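Local coordinates for mandelate racemase/muconate lactonizing protein (Thermobispora bispora, PDB 3VC5), which probably catalyses the magnesium-dependent dehydration of D-glucarate to 5-dehydro-4-deoxy-D-glucarate, as a member of the mandelate racemase/muconate lactonizing enzyme family, at residues I98-V111 against S122-F134. Numbering follows the deposited sequence.
Sequences IYRRVADVVGANIV and SRVKTVDRVFAAF
Three groups grip Thr126 OG1: it accepts from Val111 N at 3.2 Å, donates to Ser122 O at 2.8 Å, and accepts a hydrogen bond from a water that also donates to Val111 O and accepts from Ser122 N. This ties the loop after helix 95-106 to the start of helix 123-146, two consecutive helices that pack steeply across each other in the N-terminal capping domain of the enolase-superfamily fold. Between the helices packing is knobs-into-holes. Val102 sits among Val127, Val130, Phe131 and Phe134, while Val127, lodged among Tyr99, Val102, Ala103 and Val106, lays CG1 over one face of the Tyr99 ring. With CG anti to the backbone N (chi1 -168°), the Tyr99 ring reaches across to Phe131 and turns its edge onto that ring's face, a T-shaped pair with centroids 4.8 Å apart and planes at 74°. Tyr99 OH donates to Asp128 OD1 over 2.6 Å. A phenylalanine in its place would probably leave Asp128 OD1 without its hydroxyl donor. The other oxygen of that carboxylate, OD2, forms a salt bridge with Arg320 of helix 318-330, while the Tyr99 hydroxyl meets OD1 on the syn side, 33° out of the carboxylate plane.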
loop_
_atom_site.group_PDB
_atom_site.type_symbol
_atom_site.label_atom_id
_atom_site.label_comp_id
_atom_site.label_asym_id
_atom_site.label_seq_id
_atom_site.Cartn_x
_atom_site.Cartn_y
_atom_site.Cartn_z
ATOM N N ILE A 98 7.931 -13.222 -8.610
ATOM C CA ILE A 98 7.309 -13.243 -9.930
ATOM C C ILE A 98 7.434 -11.871 -10.614
ATOM O O ILE A 98 7.737 -11.772 -11.810
ATOM C CB ILE A 98 5.815 -13.693 -9.822
ATOM C CG1 ILE A 98 5.756 -15.162 -9.406
ATOM C CG2 ILE A 98 5.044 -13.429 -11.132
ATOM C CD1 ILE A 98 4.368 -15.611 -8.942
ATOM N N TYR A 99 7.222 -10.808 -9.852
ATOM C CA TYR A 99 7.442 -9.451 -10.393
ATOM C C TYR A 99 8.871 -9.253 -10.932
ATOM O O TYR A 99 9.055 -8.748 -12.043
ATOM C CB TYR A 99 7.127 -8.387 -9.339
ATOM C CG TYR A 99 7.050 -7.000 -9.912
ATOM C CD1 TYR A 99 5.847 -6.476 -10.329
ATOM C CD2 TYR A 99 8.191 -6.186 -9.992
ATOM C CE1 TYR A 99 5.746 -5.210 -10.858
ATOM C CE2 TYR A 99 8.107 -4.901 -10.513
ATOM C CZ TYR A 99 6.881 -4.414 -10.929
ATOM O OH TYR A 99 6.820 -3.136 -11.450
ATOM N N ARG A 100 9.885 -9.678 -10.166
ATOM C CA ARG A 100 11.286 -9.545 -10.622
ATOM C C ARG A 100 11.542 -10.390 -11.875
ATOM O O ARG A 100 12.245 -9.945 -12.778
ATOM C CB ARG A 100 12.266 -9.932 -9.509
ATOM C CG ARG A 100 12.320 -8.925 -8.361
ATOM C CD ARG A 100 13.565 -9.133 -7.481
ATOM N NE ARG A 100 13.709 -10.533 -7.093
ATOM C CZ ARG A 100 13.196 -11.071 -5.989
ATOM N NH1 ARG A 100 12.499 -10.331 -5.133
ATOM N NH2 ARG A 100 13.381 -12.362 -5.745
ATOM N N ARG A 101 10.927 -11.577 -11.964
ATOM C CA ARG A 101 11.084 -12.419 -13.156
ATOM C C ARG A 101 10.462 -11.743 -14.389
ATOM O O ARG A 101 11.055 -11.727 -15.477
ATOM C CB ARG A 101 10.443 -13.804 -12.909
ATOM C CG ARG A 101 10.605 -14.838 -14.032
ATOM C CD ARG A 101 12.044 -15.345 -14.240
ATOM N NE ARG A 101 12.693 -15.868 -13.030
ATOM C CZ ARG A 101 12.593 -17.113 -12.551
ATOM N NH1 ARG A 101 11.824 -18.029 -13.147
ATOM N NH2 ARG A 101 13.267 -17.451 -11.451
ATOM N N VAL A 102 9.282 -11.155 -14.214
ATOM C CA VAL A 102 8.646 -10.425 -15.316
ATOM C C VAL A 102 9.550 -9.247 -15.741
ATOM O O VAL A 102 9.755 -9.000 -16.947
ATOM C CB VAL A 102 7.260 -9.917 -14.921
ATOM C CG1 VAL A 102 6.730 -8.929 -15.961
ATOM C CG2 VAL A 102 6.268 -11.084 -14.750
ATOM N N ALA A 103 10.073 -8.514 -14.758
ATOM C CA ALA A 103 10.997 -7.400 -15.064
ATOM C C ALA A 103 12.223 -7.866 -15.840
ATOM O O ALA A 103 12.658 -7.211 -16.788
ATOM C CB ALA A 103 11.416 -6.667 -13.800
ATOM N N ASP A 104 12.775 -9.018 -15.458
ATOM C CA ASP A 104 13.894 -9.601 -16.211
ATOM C C ASP A 104 13.509 -9.914 -17.663
ATOM O O ASP A 104 14.287 -9.703 -18.603
ATOM C CB ASP A 104 14.390 -10.887 -15.528
ATOM C CG ASP A 104 15.091 -10.638 -14.229
ATOM O OD1 ASP A 104 15.555 -9.502 -13.961
ATOM O OD2 ASP A 104 15.237 -11.639 -13.476
ATOM N N VAL A 105 12.315 -10.457 -17.859
ATOM C CA VAL A 105 11.926 -10.853 -19.198
ATOM C C VAL A 105 11.685 -9.624 -20.067
ATOM O O VAL A 105 12.124 -9.569 -21.212
ATOM C CB VAL A 105 10.670 -11.764 -19.183
ATOM C CG1 VAL A 105 10.157 -11.998 -20.601
ATOM C CG2 VAL A 105 10.986 -13.092 -18.513
ATOM N N VAL A 106 10.985 -8.641 -19.518
ATOM C CA VAL A 106 10.669 -7.424 -20.250
ATOM C C VAL A 106 11.960 -6.715 -20.595
ATOM O O VAL A 106 12.091 -6.160 -21.676
ATOM C CB VAL A 106 9.756 -6.499 -19.404
ATOM C CG1 VAL A 106 9.698 -5.078 -19.965
ATOM C CG2 VAL A 106 8.352 -7.099 -19.308
ATOM N N GLY A 107 12.911 -6.752 -19.665
ATOM C CA GLY A 107 14.258 -6.286 -19.948
ATOM C C GLY A 107 14.141 -4.843 -20.364
ATOM O O GLY A 107 13.591 -4.012 -19.622
ATOM N N ALA A 108 14.639 -4.553 -21.567
ATOM C CA ALA A 108 14.699 -3.196 -22.084
ATOM C C ALA A 108 13.470 -2.778 -22.902
ATOM O O ALA A 108 13.335 -1.617 -23.358
ATOM C CB ALA A 108 15.953 -3.060 -22.925
ATOM N N ASN A 109 12.577 -3.723 -23.119
ATOM C CA ASN A 109 11.433 -3.467 -23.968
ATOM C C ASN A 109 10.534 -2.425 -23.272
ATOM O O ASN A 109 10.341 -2.484 -22.041
ATOM C CB ASN A 109 10.678 -4.778 -24.159
ATOM C CG ASN A 109 11.357 -5.707 -25.134
ATOM O OD1 ASN A 109 11.311 -5.489 -26.341
ATOM N ND2 ASN A 109 11.975 -6.770 -24.616
ATOM N N ILE A 110 10.071 -1.429 -24.017
ATOM C CA ILE A 110 8.945 -0.600 -23.577
ATOM C C ILE A 110 7.826 -0.740 -24.622
ATOM O O ILE A 110 8.019 -0.428 -25.800
ATOM C CB ILE A 110 9.307 0.879 -23.439
ATOM C CG1 ILE A 110 10.247 1.095 -22.254
ATOM C CG2 ILE A 110 8.024 1.717 -23.241
ATOM C CD1 ILE A 110 10.828 2.557 -22.157
ATOM N N VAL A 111 6.662 -1.228 -24.195
ATOM C CA VAL A 111 5.579 -1.517 -25.127
ATOM C C VAL A 111 4.709 -0.271 -25.190
ATOM O O VAL A 111 4.222 0.219 -24.151
ATOM C CB VAL A 111 4.742 -2.739 -24.661
ATOM C CG1 VAL A 111 3.486 -2.919 -25.533
ATOM C CG2 VAL A 111 5.589 -4.013 -24.629
ATOM N N SER A 122 6.171 3.433 -20.359
ATOM C CA SER A 122 7.407 3.531 -19.609
ATOM C C SER A 122 7.846 2.125 -19.257
ATOM O O SER A 122 7.090 1.155 -19.435
ATOM C CB SER A 122 7.214 4.325 -18.319
ATOM O OG SER A 122 6.217 3.737 -17.498
ATOM N N ARG A 123 9.046 2.013 -18.714
ATOM C CA ARG A 123 9.531 0.706 -18.282
ATOM C C ARG A 123 8.667 0.111 -17.185
ATOM O O ARG A 123 8.257 -1.057 -17.288
ATOM C CB ARG A 123 10.976 0.773 -17.792
ATOM C CG ARG A 123 11.505 -0.587 -17.324
ATOM C CD ARG A 123 11.937 -1.466 -18.495
ATOM N NE ARG A 123 13.343 -1.266 -18.864
ATOM C CZ ARG A 123 13.761 -0.925 -20.080
ATOM N NH1 ARG A 123 12.879 -0.750 -21.051
ATOM N NH2 ARG A 123 15.060 -0.764 -20.329
ATOM N N VAL A 124 8.382 0.884 -16.138
ATOM C CA VAL A 124 7.597 0.343 -15.027
ATOM C C VAL A 124 6.194 0.013 -15.506
ATOM O O VAL A 124 5.663 -1.015 -15.149
ATOM C CB VAL A 124 7.578 1.272 -13.777
ATOM C CG1 VAL A 124 6.562 0.809 -12.748
ATOM C CG2 VAL A 124 8.994 1.390 -13.202
ATOM N N LYS A 125 5.566 0.893 -16.289
ATOM C CA LYS A 125 4.213 0.584 -16.712
ATOM C C LYS A 125 4.195 -0.679 -17.574
ATOM O O LYS A 125 3.225 -1.467 -17.528
ATOM C CB LYS A 125 3.606 1.790 -17.471
ATOM C CG LYS A 125 2.097 1.723 -17.686
ATOM C CD LYS A 125 1.622 3.004 -18.370
ATOM C CE LYS A 125 0.291 2.913 -18.991
ATOM N NZ LYS A 125 0.200 3.720 -20.257
ATOM N N THR A 126 5.233 -0.881 -18.389
ATOM C CA THR A 126 5.297 -2.079 -19.238
ATOM C C THR A 126 5.388 -3.333 -18.365
ATOM O O THR A 126 4.623 -4.313 -18.547
ATOM C CB THR A 126 6.500 -2.008 -20.189
ATOM O OG1 THR A 126 6.293 -0.904 -21.077
ATOM C CG2 THR A 126 6.621 -3.302 -21.016
ATOM N N VAL A 127 6.273 -3.283 -17.379
ATOM C CA VAL A 127 6.428 -4.413 -16.423
ATOM C C VAL A 127 5.111 -4.645 -15.670
ATOM O O VAL A 127 4.651 -5.783 -15.542
ATOM C CB VAL A 127 7.550 -4.140 -15.432
ATOM C CG1 VAL A 127 7.587 -5.234 -14.318
ATOM C CG2 VAL A 127 8.880 -4.072 -16.176
ATOM N N ASP A 128 4.470 -3.557 -15.222
ATOM C CA ASP A 128 3.259 -3.694 -14.439
ATOM C C ASP A 128 2.154 -4.288 -15.313
ATOM O O ASP A 128 1.326 -5.080 -14.833
ATOM C CB ASP A 128 2.791 -2.322 -13.946
ATOM C CG ASP A 128 3.574 -1.843 -12.722
ATOM O OD1 ASP A 128 4.339 -2.661 -12.129
ATOM O OD2 ASP A 128 3.360 -0.693 -12.277
ATOM N N ARG A 129 2.081 -3.845 -16.579
ATOM C CA ARG A 129 1.081 -4.395 -17.507
ATOM C C ARG A 129 1.268 -5.907 -17.717
ATOM O O ARG A 129 0.289 -6.696 -17.719
ATOM C CB ARG A 129 1.085 -3.661 -18.866
ATOM C CG ARG A 129 0.510 -2.256 -18.800
ATOM C CD ARG A 129 0.921 -1.401 -20.010
ATOM N NE ARG A 129 1.036 -2.190 -21.225
ATOM C CZ ARG A 129 0.252 -2.082 -22.290
ATOM N NH1 ARG A 129 0.486 -2.858 -23.350
ATOM N NH2 ARG A 129 -0.737 -1.184 -22.317
ATOM N N VAL A 130 2.520 -6.336 -17.849
ATOM C CA VAL A 130 2.788 -7.754 -18.071
ATOM C C VAL A 130 2.542 -8.553 -16.783
ATOM O O VAL A 130 1.875 -9.595 -16.781
ATOM C CB VAL A 130 4.185 -7.984 -18.638
ATOM C CG1 VAL A 130 4.474 -9.497 -18.750
ATOM C CG2 VAL A 130 4.281 -7.290 -20.018
ATOM N N PHE A 131 2.994 -8.011 -15.674
ATOM C CA PHE A 131 2.825 -8.674 -14.393
ATOM C C PHE A 131 1.361 -8.879 -13.995
ATOM O O PHE A 131 1.019 -9.895 -13.416
ATOM C CB PHE A 131 3.526 -7.842 -13.339
ATOM C CG PHE A 131 3.335 -8.335 -11.912
ATOM C CD1 PHE A 131 3.972 -9.512 -11.450
ATOM C CD2 PHE A 131 2.574 -7.580 -11.013
ATOM C CE1 PHE A 131 3.823 -9.930 -10.137
ATOM C CE2 PHE A 131 2.431 -7.993 -9.671
ATOM C CZ PHE A 131 3.068 -9.164 -9.235
ATOM N N ALA A 132 0.503 -7.878 -14.235
ATOM C CA ALA A 132 -0.821 -7.918 -13.687
ATOM C C ALA A 132 -1.601 -9.153 -14.099
ATOM O O ALA A 132 -2.374 -9.648 -13.285
ATOM C CB ALA A 132 -1.604 -6.661 -14.057
ATOM N N ALA A 133 -1.462 -9.627 -15.340
ATOM C CA ALA A 133 -2.219 -10.844 -15.723
ATOM C C ALA A 133 -1.863 -12.038 -14.812
ATOM O O ALA A 133 -2.733 -12.847 -14.397
ATOM C CB ALA A 133 -1.946 -11.213 -17.187
ATOM N N PHE A 134 -0.585 -12.151 -14.489
ATOM C CA PHE A 134 -0.167 -13.261 -13.644
ATOM C C PHE A 134 -0.565 -13.047 -12.179
ATOM O O PHE A 134 -0.925 -13.998 -11.471
ATOM C CB PHE A 134 1.333 -13.427 -13.786
ATOM C CG PHE A 134 1.773 -13.601 -15.223
ATOM C CD1 PHE A 134 1.329 -14.692 -15.984
ATOM C CD2 PHE A 134 2.629 -12.685 -15.819
ATOM C CE1 PHE A 134 1.739 -14.850 -17.310
ATOM C CE2 PHE A 134 3.029 -12.826 -17.137
ATOM C CZ PHE A 134 2.599 -13.919 -17.883
HETATM O O HOH W 1 4.187 1.153 -21.089
#